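Local coordinates for protein Alpha/beta hydrolase (Legionella pneumophila subsp. pneumophila str. Philadelphia 1, PDB 4EZI) that adopts the alpha/beta-hydrolase fold and is probably a hydrolase, possibly with triacylglycerol lipase activity, although its function has not been established, at residues Asn300-Lys305 with Ala326-His331; Val177-Leu182 with Pro306-Leu311; Ile24-Met29 with Tyr101-Gly106. All coordinates share one frame; numbering follows the deposited sequence. Where two conformers were deposited one is given.

Contact 1: Asn300-Lys305 with Ala326-His331; sequences NHYDFK and AEMAYH
A Met-aromatic contact joins Tyr302, in the loop that follows helix 292-299, to Met328 on helix 323-334. Met328 is modelled as selenomethionine in two conformers, of which the one described here lays its methyl group over one face of the phenol ring. Its CE stands 3.8 Å from the centroid of the Tyr302 ring, 22° off the normal, which makes a CH-pi contact. The methyl is displaced toward the rim, above the CE2-CZ bond, and Met328 CE lies 3.6 Å from Tyr302 CE2. The selenium approaches more obliquely, with SE of Met328 3.9 Å from the hydroxyl OH of Tyr302. The Met328 chain leaves the helix extended and then bends at its last torsion (chi3 74°), which carries CE back over the ring. Helix 323-334 is the helix of a beta-alpha-beta crossover between the neighbouring parallel strands 310-314 and 340-344. Its other side packs on the second of these strands, through Glu327 and Tyr330 against Ile342. At the root of the tyrosine the fit is close too: Tyr302 CB meets Ala329 CB at 3.7 Å, the pair at which the two backbones come nearest. The first torsion of Tyr302 (51°) sets CG between the backbone N and the carbonyl carbon, and from there the ring reaches across the helix to Met328. No hydrogen bond links the two segments, but just beyond them Ser332 OG bonds to the carbonyl O of Tyr302, and Lys335 makes a salt bridge with Asp303 OD1.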
ATOM      1  N   ASN A 300       4.786 -14.364   0.362  1.00 10.31           N
ATOM      2  CA  ASN A 300       4.973 -14.670   1.798  1.00  9.96           C
ATOM      3  C   ASN A 300       6.126 -13.885   2.403  1.00 10.16           C
ATOM      4  O   ASN A 300       7.286 -14.193   2.163  1.00 11.79           O
ATOM      5  CB  ASN A 300       5.162 -16.169   2.000  1.00 10.01           C
ATOM      6  CG  ASN A 300       3.902 -16.966   1.664  1.00 10.82           C
ATOM      7  OD1 ASN A 300       2.812 -16.403   1.543  1.00 11.63           O
ATOM      8  ND2 ASN A 300       4.050 -18.293   1.544  1.00 11.82           N
ATOM      9  N   HIS A 301       5.772 -12.855   3.150  1.00 11.26           N
ATOM     10  CA  HIS A 301       6.730 -11.940   3.766  1.00 11.34           C
ATOM     11  C   HIS A 301       6.343 -11.653   5.204  1.00 12.76           C
ATOM     12  O   HIS A 301       6.121 -10.525   5.597  1.00 17.07           O
ATOM     13  CB  HIS A 301       6.832 -10.658   2.938  1.00 11.53           C
ATOM     14  CG  HIS A 301       7.352 -10.899   1.558  1.00 12.14           C
ATOM     15  ND1 HIS A 301       8.697 -10.882   1.256  1.00 14.38           N
ATOM     16  CD2 HIS A 301       6.709 -11.181   0.396  1.00 11.98           C
ATOM     17  CE1 HIS A 301       8.862 -11.157  -0.026  1.00 15.35           C
ATOM     18  NE2 HIS A 301       7.672 -11.366  -0.563  1.00 14.45           N
ATOM     19  N   TYR A 302       6.268 -12.703   5.996  1.00 12.85           N
ATOM     20  CA  TYR A 302       5.913 -12.557   7.389  1.00 13.15           C
ATOM     21  C   TYR A 302       6.862 -13.346   8.281  1.00 13.27           C
ATOM     22  O   TYR A 302       6.509 -13.646   9.415  1.00 15.45           O
ATOM     23  CB  TYR A 302       4.452 -12.950   7.622  1.00 14.47           C
ATOM     24  CG  TYR A 302       4.091 -14.303   7.059  1.00 13.84           C
ATOM     25  CD1 TYR A 302       4.330 -15.442   7.792  1.00 16.82           C
ATOM     26  CD2 TYR A 302       3.532 -14.446   5.781  1.00 14.77           C
ATOM     27  CE1 TYR A 302       4.041 -16.711   7.285  1.00 18.44           C
ATOM     28  CE2 TYR A 302       3.233 -15.715   5.270  1.00 17.33           C
ATOM     29  CZ  TYR A 302       3.494 -16.837   6.030  1.00 19.44           C
ATOM     30  OH  TYR A 302       3.212 -18.106   5.544  1.00 23.56           O
ATOM     31  N   ASP A 303       8.062 -13.613   7.778  1.00 13.73           N
ATOM     32  CA  ASP A 303       9.048 -14.406   8.512  1.00 14.87           C
ATOM     33  C   ASP A 303      10.432 -13.785   8.442  1.00 14.77           C
ATOM     34  O   ASP A 303      11.408 -14.417   8.031  1.00 18.31           O
ATOM     35  CB  ASP A 303       9.077 -15.830   7.950  1.00 16.26           C
ATOM     36  CG  ASP A 303       9.854 -16.800   8.838  1.00 18.47           C
ATOM     37  OD1 ASP A 303       9.916 -16.590  10.075  1.00 19.14           O
ATOM     38  OD2 ASP A 303      10.389 -17.790   8.282  1.00 21.37           O
ATOM     39  N   PHE A 304      10.515 -12.526   8.848  1.00 15.21           N
ATOM     40  CA  PHE A 304      11.773 -11.815   8.984  1.00 14.45           C
ATOM     41  C   PHE A 304      11.758 -11.089  10.318  1.00 13.86           C
ATOM     42  O   PHE A 304      10.706 -10.855  10.903  1.00 14.05           O
ATOM     43  CB  PHE A 304      12.008 -10.838   7.831  1.00 15.09           C
ATOM     44  CG  PHE A 304      10.997  -9.713   7.741  1.00 14.61           C
ATOM     45  CD1 PHE A 304       9.830  -9.879   7.015  1.00 13.70           C
ATOM     46  CD2 PHE A 304      11.231  -8.491   8.371  1.00 15.17           C
ATOM     47  CE1 PHE A 304       8.902  -8.839   6.923  1.00 13.98           C
ATOM     48  CE2 PHE A 304      10.305  -7.457   8.276  1.00 13.95           C
ATOM     49  CZ  PHE A 304       9.152  -7.632   7.543  1.00 13.64           C
ATOM     50  N   LYS A 305      12.952 -10.777  10.819  1.00 15.14           N
ATOM     51  CA  LYS A 305      13.082 -10.067  12.070  1.00 15.37           C
ATOM     52  C   LYS A 305      12.729  -8.595  11.898  1.00 14.15           C
ATOM     53  O   LYS A 305      13.403  -7.888  11.138  1.00 15.86           O
ATOM     54  CB  LYS A 305      14.510 -10.196  12.601  1.00 18.19           C
ATOM     55  CG  LYS A 305      14.720  -9.521  13.960  1.00 24.41           C
ATOM     56  CD  LYS A 305      16.155  -9.672  14.456  1.00 31.97           C
ATOM     57  CE  LYS A 305      16.333  -9.017  15.816  1.00 39.33           C
ATOM     58  NZ  LYS A 305      17.781  -8.834  16.164  1.00 45.10           N
ATOM     59  N   ALA A 326      -3.515 -12.385   9.221  1.00 10.10           N
ATOM     60  CA  ALA A 326      -2.880 -11.441  10.159  1.00 10.74           C
ATOM     61  C   ALA A 326      -2.474 -12.167  11.442  1.00 10.59           C
ATOM     62  O   ALA A 326      -1.384 -11.937  11.981  1.00 10.96           O
ATOM     63  CB  ALA A 326      -3.807 -10.274  10.465  1.00 10.42           C
ATOM     64  N   GLU A 327      -3.329 -13.060  11.920  1.00  9.92           N
ATOM     65  CA  GLU A 327      -3.035 -13.817  13.138  1.00 11.01           C
ATOM     66  C   GLU A 327      -1.812 -14.709  12.940  1.00 10.94           C
ATOM     67  O   GLU A 327      -0.901 -14.767  13.780  1.00 12.67           O
ATOM     68  CB  GLU A 327      -4.260 -14.616  13.573  1.00 11.70           C
ATOM     69  CG  GLU A 327      -5.379 -13.730  14.058  1.00 13.06           C
ATOM     70  CD  GLU A 327      -6.690 -14.440  14.318  1.00 17.64           C
ATOM     71  OE1 GLU A 327      -7.036 -15.356  13.533  1.00 20.85           O
ATOM     72  OE2 GLU A 327      -7.396 -14.027  15.271  1.00 18.89           O
HETATM   73  N   MSE A 328      -1.750 -15.365  11.791  1.00 11.12           N
HETATM   74  CA  MSE A 328      -0.602 -16.197  11.418  0.67 11.67           C
HETATM   75  C   MSE A 328       0.679 -15.364  11.352  1.00 10.91           C
HETATM   76  O   MSE A 328       1.723 -15.736  11.896  1.00 11.88           O
HETATM   77  CB  MSE A 328      -0.873 -16.839  10.060  0.67 12.09           C
HETATM   78  CG  MSE A 328       0.323 -17.527   9.443  0.67 12.25           C
HETATM   79 SE   MSE A 328      -0.091 -17.975   7.610  0.50 13.39          SE
HETATM   80  CE  MSE A 328       0.018 -16.174   6.857  0.67 17.29           C
ATOM     81  N   ALA A 329       0.612 -14.199  10.699  1.00 10.81           N
ATOM     82  CA  ALA A 329       1.778 -13.320  10.576  1.00 10.16           C
ATOM     83  C   ALA A 329       2.232 -12.835  11.954  1.00 10.99           C
ATOM     84  O   ALA A 329       3.437 -12.777  12.228  1.00 12.18           O
ATOM     85  CB  ALA A 329       1.462 -12.136   9.673  1.00 11.55           C
ATOM     86  N   TYR A 330       1.275 -12.484  12.803  1.00 10.92           N
ATOM     87  CA  TYR A 330       1.584 -12.031  14.171  1.00 11.31           C
ATOM     88  C   TYR A 330       2.432 -13.070  14.918  1.00 12.56           C
ATOM     89  O   TYR A 330       3.510 -12.757  15.451  1.00 13.16           O
ATOM     90  CB  TYR A 330       0.299 -11.777  14.933  1.00 11.52           C
ATOM     91  CG  TYR A 330       0.515 -11.574  16.421  1.00 12.24           C
ATOM     92  CD1 TYR A 330       1.034 -10.380  16.916  1.00 12.72           C
ATOM     93  CD2 TYR A 330       0.192 -12.579  17.318  1.00 13.79           C
ATOM     94  CE1 TYR A 330       1.239 -10.192  18.287  1.00 12.50           C
ATOM     95  CE2 TYR A 330       0.400 -12.404  18.687  1.00 15.66           C
ATOM     96  CZ  TYR A 330       0.925 -11.220  19.170  1.00 15.08           C
ATOM     97  OH  TYR A 330       1.112 -11.049  20.544  1.00 16.86           O
ATOM     98  N   HIS A 331       1.984 -14.322  14.917  1.00 13.36           N
ATOM     99  CA  HIS A 331       2.741 -15.351  15.625  1.00 13.55           C
ATOM    100  C   HIS A 331       4.101 -15.565  14.994  1.00 13.63           C
ATOM    101  O   HIS A 331       5.077 -15.811  15.697  1.00 15.04           O
ATOM    102  CB  HIS A 331       1.954 -16.647  15.724  1.00 15.16           C
ATOM    103  CG  HIS A 331       0.739 -16.518  16.578  1.00 15.64           C
ATOM    104  ND1 HIS A 331       0.811 -16.198  17.921  1.00 18.79           N
ATOM    105  CD2 HIS A 331      -0.579 -16.635  16.290  1.00 17.45           C
ATOM    106  CE1 HIS A 331      -0.410 -16.130  18.417  1.00 20.31           C
ATOM    107  NE2 HIS A 331      -1.273 -16.384  17.447  1.00 20.74           N
TER

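Contact 2: Val177-Leu182 with Pro306-Leu311; sequences VMFEML and PTAPLL
Thr307 OG1 is the polar side-chain atom that meets Phe179 here, 3.4 Å from its CE1, as a packing contact rather than a hydrogen bond. Phe179 projects from helix 170-185, which in this alpha/beta-hydrolase fold comes just after the probable nucleophile elbow. Its ring reaches the connection that runs into the parallel strand 310-314 of the central sheet. With CG anti to the backbone N (chi1 -176°), the benzyl group stands out from the helix, and its far end enters the bend formed by Pro306, Thr307 and Ala308. Phe179 CZ lies 3.8 Å from CB of Pro306, whose ring crosses the phenyl at a slant. The threonine side chain instead runs past the phenylalanine in the opposite direction. From the start of the strand Leu310 adds a methyl, CD1, which is 4.1 Å from Phe179 CE2. On the sheet side Val194 of strand 193-197 touches both Phe179 and Leu310, so the ring sits between helix, incoming loop and sheet. The ring is buried, and so are its partners apart from Thr307, which is exposed; no hydrogen bond crosses between the segments. The bend also brings a peptide nitrogen up to the phenyl: Ala308 N lies at the ring edge, close to its plane and 3.6 Å from CZ of Phe179, while the methyl CB of Ala308 is 4.0 Å from Phe179 CE1.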
ATOM      1  N   VAL A 177       6.718  -5.391   2.855  1.00  8.36           N
ATOM      2  CA  VAL A 177       7.858  -5.715   1.990  1.00  8.48           C
ATOM      3  C   VAL A 177       8.885  -4.572   1.937  1.00  8.93           C
ATOM      4  O   VAL A 177      10.100  -4.816   1.875  1.00  9.85           O
ATOM      5  CB  VAL A 177       7.430  -6.232   0.588  1.00  8.92           C
ATOM      6  CG1 VAL A 177       6.605  -7.510   0.753  1.00 10.73           C
ATOM      7  CG2 VAL A 177       6.698  -5.166  -0.238  1.00  9.05           C
HETATM    8  N   MSE A 178       8.414  -3.330   2.034  1.00  8.13           N
HETATM    9  CA  MSE A 178       9.298  -2.175   2.168  1.00  8.34           C
HETATM   10  C   MSE A 178      10.122  -2.295   3.461  1.00  9.35           C
HETATM   11  O   MSE A 178      11.332  -2.072   3.453  1.00  9.87           O
HETATM   12  CB  MSE A 178       8.444  -0.909   2.206  1.00  9.01           C
HETATM   13  CG  MSE A 178       9.242   0.358   2.414  1.00 10.87           C
HETATM   14 SE   MSE A 178       8.062   1.870   2.568  0.75  8.31          SE
HETATM   15  CE  MSE A 178       9.450   3.198   2.491  1.00 11.53           C
ATOM     16  N   PHE A 179       9.450  -2.589   4.559  1.00  9.12           N
ATOM     17  CA  PHE A 179      10.112  -2.769   5.865  1.00  9.48           C
ATOM     18  C   PHE A 179      11.200  -3.853   5.803  1.00  9.94           C
ATOM     19  O   PHE A 179      12.342  -3.641   6.228  1.00 11.01           O
ATOM     20  CB  PHE A 179       9.022  -3.130   6.851  1.00  9.49           C
ATOM     21  CG  PHE A 179       9.443  -3.271   8.307  1.00  9.43           C
ATOM     22  CD1 PHE A 179      10.531  -2.613   8.879  1.00 10.30           C
ATOM     23  CD2 PHE A 179       8.653  -4.058   9.120  1.00  9.94           C
ATOM     24  CE1 PHE A 179      10.798  -2.747  10.244  1.00 11.06           C
ATOM     25  CE2 PHE A 179       8.898  -4.166  10.479  1.00 10.92           C
ATOM     26  CZ  PHE A 179       9.983  -3.517  11.027  1.00 11.08           C
ATOM     27  N   GLU A 180      10.858  -5.003   5.211  1.00  9.95           N
ATOM     28  CA  GLU A 180      11.788  -6.094   5.067  1.00 10.76           C
ATOM     29  C   GLU A 180      13.015  -5.666   4.279  1.00 10.41           C
ATOM     30  O   GLU A 180      14.156  -5.971   4.666  1.00 12.44           O
ATOM     31  CB  GLU A 180      11.078  -7.294   4.409  1.00 11.49           C
ATOM     32  CG  GLU A 180      11.947  -8.501   4.233  1.00 13.24           C
ATOM     33  CD  GLU A 180      11.236  -9.636   3.571  1.00 15.75           C
ATOM     34  OE1 GLU A 180      10.387  -9.364   2.693  1.00 18.70           O
ATOM     35  OE2 GLU A 180      11.535 -10.802   3.905  1.00 20.26           O
HETATM   36  N   MSE A 181      12.794  -4.994   3.159  1.00 10.57           N
HETATM   37  CA  MSE A 181      13.877  -4.588   2.285  1.00 10.83           C
HETATM   38  C   MSE A 181      14.735  -3.490   2.894  1.00 10.76           C
HETATM   39  O   MSE A 181      15.948  -3.481   2.690  1.00 12.36           O
HETATM   40  CB  MSE A 181      13.338  -4.177   0.916  1.00 10.47           C
HETATM   41  CG  MSE A 181      14.417  -3.893  -0.117  1.00 12.73           C
HETATM   42 SE   MSE A 181      13.725  -3.462  -1.877  0.75 12.67          SE
HETATM   43  CE  MSE A 181      13.204  -5.258  -2.467  1.00 15.37           C
ATOM     44  N   LEU A 182      14.126  -2.570   3.625  1.00 11.15           N
ATOM     45  CA  LEU A 182      14.912  -1.575   4.357  1.00 10.57           C
ATOM     46  C   LEU A 182      15.857  -2.246   5.361  1.00 12.04           C
ATOM     47  O   LEU A 182      17.045  -1.927   5.426  1.00 13.83           O
ATOM     48  CB  LEU A 182      14.008  -0.572   5.074  1.00 11.13           C
ATOM     49  CG  LEU A 182      13.366   0.509   4.186  1.00 10.11           C
ATOM     50  CD1 LEU A 182      12.371   1.308   5.020  1.00 11.98           C
ATOM     51  CD2 LEU A 182      14.421   1.413   3.545  1.00 12.10           C
ATOM     52  N   PRO A 306      11.699  -8.127  12.618  1.00 13.56           N
ATOM     53  CA  PRO A 306      11.391  -6.694  12.527  1.00 13.98           C
ATOM     54  C   PRO A 306      12.458  -5.882  13.235  1.00 14.54           C
ATOM     55  O   PRO A 306      12.983  -6.301  14.283  1.00 18.29           O
ATOM     56  CB  PRO A 306      10.072  -6.566  13.271  1.00 16.49           C
ATOM     57  CG  PRO A 306       9.533  -7.912  13.407  1.00 16.55           C
ATOM     58  CD  PRO A 306      10.684  -8.852  13.398  1.00 14.66           C
ATOM     59  N   THR A 307      12.801  -4.743  12.652  1.00 13.00           N
ATOM     60  CA  THR A 307      13.813  -3.843  13.203  1.00 12.93           C
ATOM     61  C   THR A 307      13.178  -2.547  13.755  1.00 13.63           C
ATOM     62  O   THR A 307      13.861  -1.540  13.961  1.00 15.14           O
ATOM     63  CB  THR A 307      14.844  -3.505  12.120  1.00 14.34           C
ATOM     64  OG1 THR A 307      14.146  -2.967  10.984  1.00 14.37           O
ATOM     65  CG2 THR A 307      15.669  -4.755  11.729  1.00 16.47           C
ATOM     66  N   ALA A 308      11.869  -2.604  14.004  1.00 12.57           N
ATOM     67  CA  ALA A 308      11.102  -1.516  14.588  1.00 12.09           C
ATOM     68  C   ALA A 308       9.837  -2.095  15.184  1.00 11.47           C
ATOM     69  O   ALA A 308       9.381  -3.164  14.752  1.00 12.08           O
ATOM     70  CB  ALA A 308      10.725  -0.491  13.525  1.00 12.90           C
ATOM     71  N   PRO A 309       9.237  -1.390  16.146  1.00 10.64           N
ATOM     72  CA  PRO A 309       7.911  -1.765  16.619  1.00 10.83           C
ATOM     73  C   PRO A 309       6.938  -1.936  15.466  1.00 10.30           C
ATOM     74  O   PRO A 309       6.920  -1.107  14.536  1.00 10.42           O
ATOM     75  CB  PRO A 309       7.518  -0.579  17.509  1.00 12.65           C
ATOM     76  CG  PRO A 309       8.815  -0.009  17.965  1.00 14.99           C
ATOM     77  CD  PRO A 309       9.792  -0.217  16.856  1.00 12.98           C
ATOM     78  N   LEU A 310       6.122  -2.976  15.566  1.00 10.19           N
ATOM     79  CA  LEU A 310       5.262  -3.424  14.481  1.00 10.13           C
ATOM     80  C   LEU A 310       3.852  -3.698  14.987  1.00  9.82           C
ATOM     81  O   LEU A 310       3.666  -4.506  15.900  1.00 11.36           O
ATOM     82  CB  LEU A 310       5.855  -4.684  13.846  1.00 10.14           C
ATOM     83  CG  LEU A 310       5.055  -5.378  12.749  1.00 10.12           C
ATOM     84  CD1 LEU A 310       4.905  -4.470  11.532  1.00 10.56           C
ATOM     85  CD2 LEU A 310       5.730  -6.698  12.380  1.00 11.68           C
ATOM     86  N   LEU A 311       2.881  -3.056  14.340  1.00  9.61           N
ATOM     87  CA  LEU A 311       1.473  -3.228  14.647  1.00  9.36           C
ATOM     88  C   LEU A 311       0.742  -3.760  13.417  1.00  9.22           C
ATOM     89  O   LEU A 311       0.693  -3.072  12.424  1.00  9.80           O
ATOM     90  CB  LEU A 311       0.826  -1.903  15.073  1.00  9.89           C
ATOM     91  CG  LEU A 311      -0.689  -1.935  15.264  1.00  9.52           C
ATOM     92  CD1 LEU A 311      -1.092  -2.857  16.381  1.00 11.59           C
ATOM     93  CD2 LEU A 311      -1.288  -0.546  15.461  1.00 11.08           C
TER

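Contact 3: Ile24-Met29 with Tyr101-Gly106; sequences IALKKM and YLAAYG
Leu26 carries this meeting of helices almost alone, by setting its branched end against the methyl of Ala103. Leu26 CG is 3.7 Å from CB of Ala103, and its methyl CD2 is 3.8 Å from the same atom. The other methyl, CD1, is a little farther at 4.1 Å from Ala103 CB, so the alanine is met by the fork of the leucine as a whole. With CG anti to the carbonyl carbon (chi1 -68°), Leu26 swings its end across to helix 99-108. That helix is the crossover between the adjacent parallel strands 74-80 and 112-116 of the alpha/beta-hydrolase sheet, and it widens into a pi-type turn at 103-106. Helix 19-27 lies outside it as part of the N-terminal region. The packing is slacker toward Ala104, where Leu26 CD2 comes within 4.4 Å of CB. Ile100, Leu32 and Val37 also touch Leu26 and add to its apolar surroundings. The outward side of the segment 24-29 is quite different: Ile24, Lys27 and Lys28 are exposed to solvent, and CE and NZ of Lys27 are not modelled, consistent with a mobile chain end. No hydrogen bond or salt bridge spans the two segments. Their cohesion is therefore hydrophobic and dispersive, and between them the fit is that of one leucine against small alanine side chains.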
ATOM      1  N   ILE A  24     -12.367  19.596   7.100  1.00 11.30           N
ATOM      2  CA  ILE A  24     -13.549  19.126   6.362  1.00 11.81           C
ATOM      3  C   ILE A  24     -13.409  17.667   5.979  1.00 11.40           C
ATOM      4  O   ILE A  24     -14.353  16.890   6.113  1.00 11.84           O
ATOM      5  CB  ILE A  24     -13.776  19.998   5.108  1.00 12.69           C
ATOM      6  CG1 ILE A  24     -14.218  21.414   5.536  1.00 15.37           C
ATOM      7  CG2 ILE A  24     -14.802  19.388   4.148  1.00 15.39           C
ATOM      8  CD1 ILE A  24     -14.055  22.493   4.491  1.00 18.81           C
ATOM      9  N   ALA A  25     -12.216  17.265   5.542  1.00  9.99           N
ATOM     10  CA  ALA A  25     -12.000  15.893   5.144  1.00  9.47           C
ATOM     11  C   ALA A  25     -12.076  14.943   6.332  1.00  9.62           C
ATOM     12  O   ALA A  25     -12.659  13.851   6.230  1.00 10.47           O
ATOM     13  CB  ALA A  25     -10.658  15.759   4.451  1.00 10.85           C
ATOM     14  N   LEU A  26     -11.507  15.351   7.468  1.00  9.10           N
ATOM     15  CA  LEU A  26     -11.538  14.499   8.658  1.00  9.80           C
ATOM     16  C   LEU A  26     -12.965  14.300   9.166  1.00  9.67           C
ATOM     17  O   LEU A  26     -13.325  13.231   9.615  1.00 10.01           O
ATOM     18  CB  LEU A  26     -10.674  15.105   9.771  1.00 10.52           C
ATOM     19  CG  LEU A  26      -9.166  15.130   9.516  1.00 11.57           C
ATOM     20  CD1 LEU A  26      -8.450  16.122  10.455  1.00 13.98           C
ATOM     21  CD2 LEU A  26      -8.552  13.740   9.660  1.00 12.84           C
ATOM     22  N   LYS A  27     -13.780  15.337   9.101  1.00 10.47           N
ATOM     23  CA  LYS A  27     -15.155  15.249   9.584  1.00 12.37           C
ATOM     24  C   LYS A  27     -15.981  14.248   8.785  1.00 10.82           C
ATOM     25  O   LYS A  27     -16.938  13.688   9.315  1.00 14.28           O
ATOM     26  CB  LYS A  27     -15.796  16.627   9.567  1.00 14.26           C
ATOM     27  CG  LYS A  27     -15.359  17.514  10.695  1.00 20.84           C
ATOM     28  CD  LYS A  27     -16.188  18.798  10.724  1.00 27.41           C
ATOM     29  N   LYS A  28     -15.620  13.997   7.535  1.00 11.59           N
ATOM     30  CA  LYS A  28     -16.322  13.016   6.713  1.00 12.58           C
ATOM     31  C   LYS A  28     -16.027  11.553   7.095  1.00 12.00           C
ATOM     32  O   LYS A  28     -16.748  10.657   6.625  1.00 15.20           O
ATOM     33  CB  LYS A  28     -15.970  13.212   5.228  1.00 12.74           C
ATOM     34  CG  LYS A  28     -16.519  14.498   4.637  1.00 14.92           C
ATOM     35  CD  LYS A  28     -16.088  14.781   3.195  1.00 15.18           C
ATOM     36  CE  LYS A  28     -16.567  16.194   2.793  1.00 17.63           C
ATOM     37  NZ  LYS A  28     -16.156  16.621   1.435  1.00 21.97           N
HETATM   38  N   MSE A  29     -15.005  11.298   7.923  1.00 10.67           N
HETATM   39  CA  MSE A  29     -14.544   9.917   8.172  0.67 10.82           C
HETATM   40  C   MSE A  29     -14.267   9.668   9.649  1.00 10.67           C
HETATM   41  O   MSE A  29     -13.139   9.458  10.082  1.00 10.25           O
HETATM   42  CB  MSE A  29     -13.329   9.618   7.288  0.67 10.32           C
HETATM   43  CG  MSE A  29     -13.645   9.726   5.780  0.67 12.84           C
HETATM   44 SE   MSE A  29     -12.229   9.078   4.627  0.50 14.54          SE
HETATM   45  CE  MSE A  29     -12.400   7.198   5.051  0.67 21.80           C
ATOM     46  N   TYR A 101      -5.569  11.119   4.116  1.00  7.29           N
ATOM     47  CA  TYR A 101      -4.200  10.724   4.453  1.00  8.03           C
ATOM     48  C   TYR A 101      -3.357  11.934   4.784  1.00  7.72           C
ATOM     49  O   TYR A 101      -2.640  11.954   5.781  1.00  8.17           O
ATOM     50  CB  TYR A 101      -3.565   9.870   3.341  1.00  7.57           C
ATOM     51  CG  TYR A 101      -4.492   8.771   2.921  1.00  9.05           C
ATOM     52  CD1 TYR A 101      -4.696   7.687   3.734  1.00  8.93           C
ATOM     53  CD2 TYR A 101      -5.224   8.856   1.752  1.00 10.75           C
ATOM     54  CE1 TYR A 101      -5.652   6.688   3.422  1.00 10.89           C
ATOM     55  CE2 TYR A 101      -6.169   7.903   1.425  1.00 12.51           C
ATOM     56  CZ  TYR A 101      -6.378   6.821   2.251  1.00 11.86           C
ATOM     57  OH  TYR A 101      -7.331   5.893   1.903  1.00 15.46           O
ATOM     58  N   LEU A 102      -3.479  12.980   3.979  1.00  6.98           N
ATOM     59  CA  LEU A 102      -2.800  14.243   4.263  1.00  7.42           C
ATOM     60  C   LEU A 102      -3.281  14.874   5.575  1.00  7.08           C
ATOM     61  O   LEU A 102      -2.483  15.328   6.394  1.00  7.92           O
ATOM     62  CB  LEU A 102      -3.010  15.244   3.133  1.00  7.49           C
ATOM     63  CG  LEU A 102      -2.444  14.856   1.781  1.00  8.51           C
ATOM     64  CD1 LEU A 102      -2.675  16.012   0.825  1.00  9.57           C
ATOM     65  CD2 LEU A 102      -0.942  14.522   1.862  1.00 10.99           C
ATOM     66  N   ALA A 103      -4.593  14.856   5.776  1.00  7.27           N
ATOM     67  CA  ALA A 103      -5.185  15.485   6.936  1.00  7.22           C
ATOM     68  C   ALA A 103      -4.718  14.817   8.225  1.00  7.80           C
ATOM     69  O   ALA A 103      -4.366  15.480   9.199  1.00  9.27           O
ATOM     70  CB  ALA A 103      -6.698  15.494   6.814  1.00  8.81           C
ATOM     71  N   ALA A 104      -4.754  13.489   8.232  1.00  7.89           N
ATOM     72  CA  ALA A 104      -4.410  12.745   9.435  1.00  8.80           C
ATOM     73  C   ALA A 104      -2.911  12.803   9.733  1.00  7.47           C
ATOM     74  O   ALA A 104      -2.506  13.108  10.846  1.00  9.33           O
ATOM     75  CB  ALA A 104      -4.912  11.294   9.295  1.00  9.43           C
ATOM     76  N   TYR A 105      -2.098  12.479   8.737  1.00  8.20           N
ATOM     77  CA  TYR A 105      -0.661  12.360   8.941  1.00  8.07           C
ATOM     78  C   TYR A 105       0.094  13.673   8.889  1.00  8.21           C
ATOM     79  O   TYR A 105       1.135  13.800   9.544  1.00  9.86           O
ATOM     80  CB  TYR A 105      -0.063  11.397   7.916  1.00  8.12           C
ATOM     81  CG  TYR A 105      -0.385   9.944   8.151  1.00  8.98           C
ATOM     82  CD1 TYR A 105       0.103   9.289   9.262  1.00  9.35           C
ATOM     83  CD2 TYR A 105      -1.156   9.200   7.250  1.00 10.32           C
ATOM     84  CE1 TYR A 105      -0.170   7.947   9.497  1.00  9.98           C
ATOM     85  CE2 TYR A 105      -1.448   7.859   7.469  1.00 10.46           C
ATOM     86  CZ  TYR A 105      -0.951   7.235   8.591  1.00 10.06           C
ATOM     87  OH  TYR A 105      -1.171   5.889   8.833  1.00 11.59           O
ATOM     88  N   GLY A 106      -0.395  14.597   8.072  1.00  8.48           N
ATOM     89  CA  GLY A 106       0.262  15.865   7.826  1.00  8.69           C
ATOM     90  C   GLY A 106      -0.348  16.991   8.630  1.00  8.27           C
ATOM     91  O   GLY A 106       0.286  17.517   9.560  1.00  9.62           O
TER

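Contacts 1 and 2 are neighbours, with centres 11 Å apart: the chain 300-311 runs continuously through both, packing on helix 323-334 through Tyr302 and on helix 170-185 through 306-310, with His301 and Phe304 also against the latter helix. There His301 ND1 lies 2.7 Å from Glu180 OE1 in a probable hydrogen bond, and Phe304 CE2 packs on Phe179 CD2. Contact 3 stands apart, about 25 Å from contact 2 between centres, and holds different helices. Contacts 2 and 3 are buried, whereas contact 1 is only partly so. None has a hydrogen bond across its segments; an aromatic ring is central in the first two, contact 2 also bringing a hydroxyl and a peptide N to its ring, and contact 3 is purely aliphatic in its side chains.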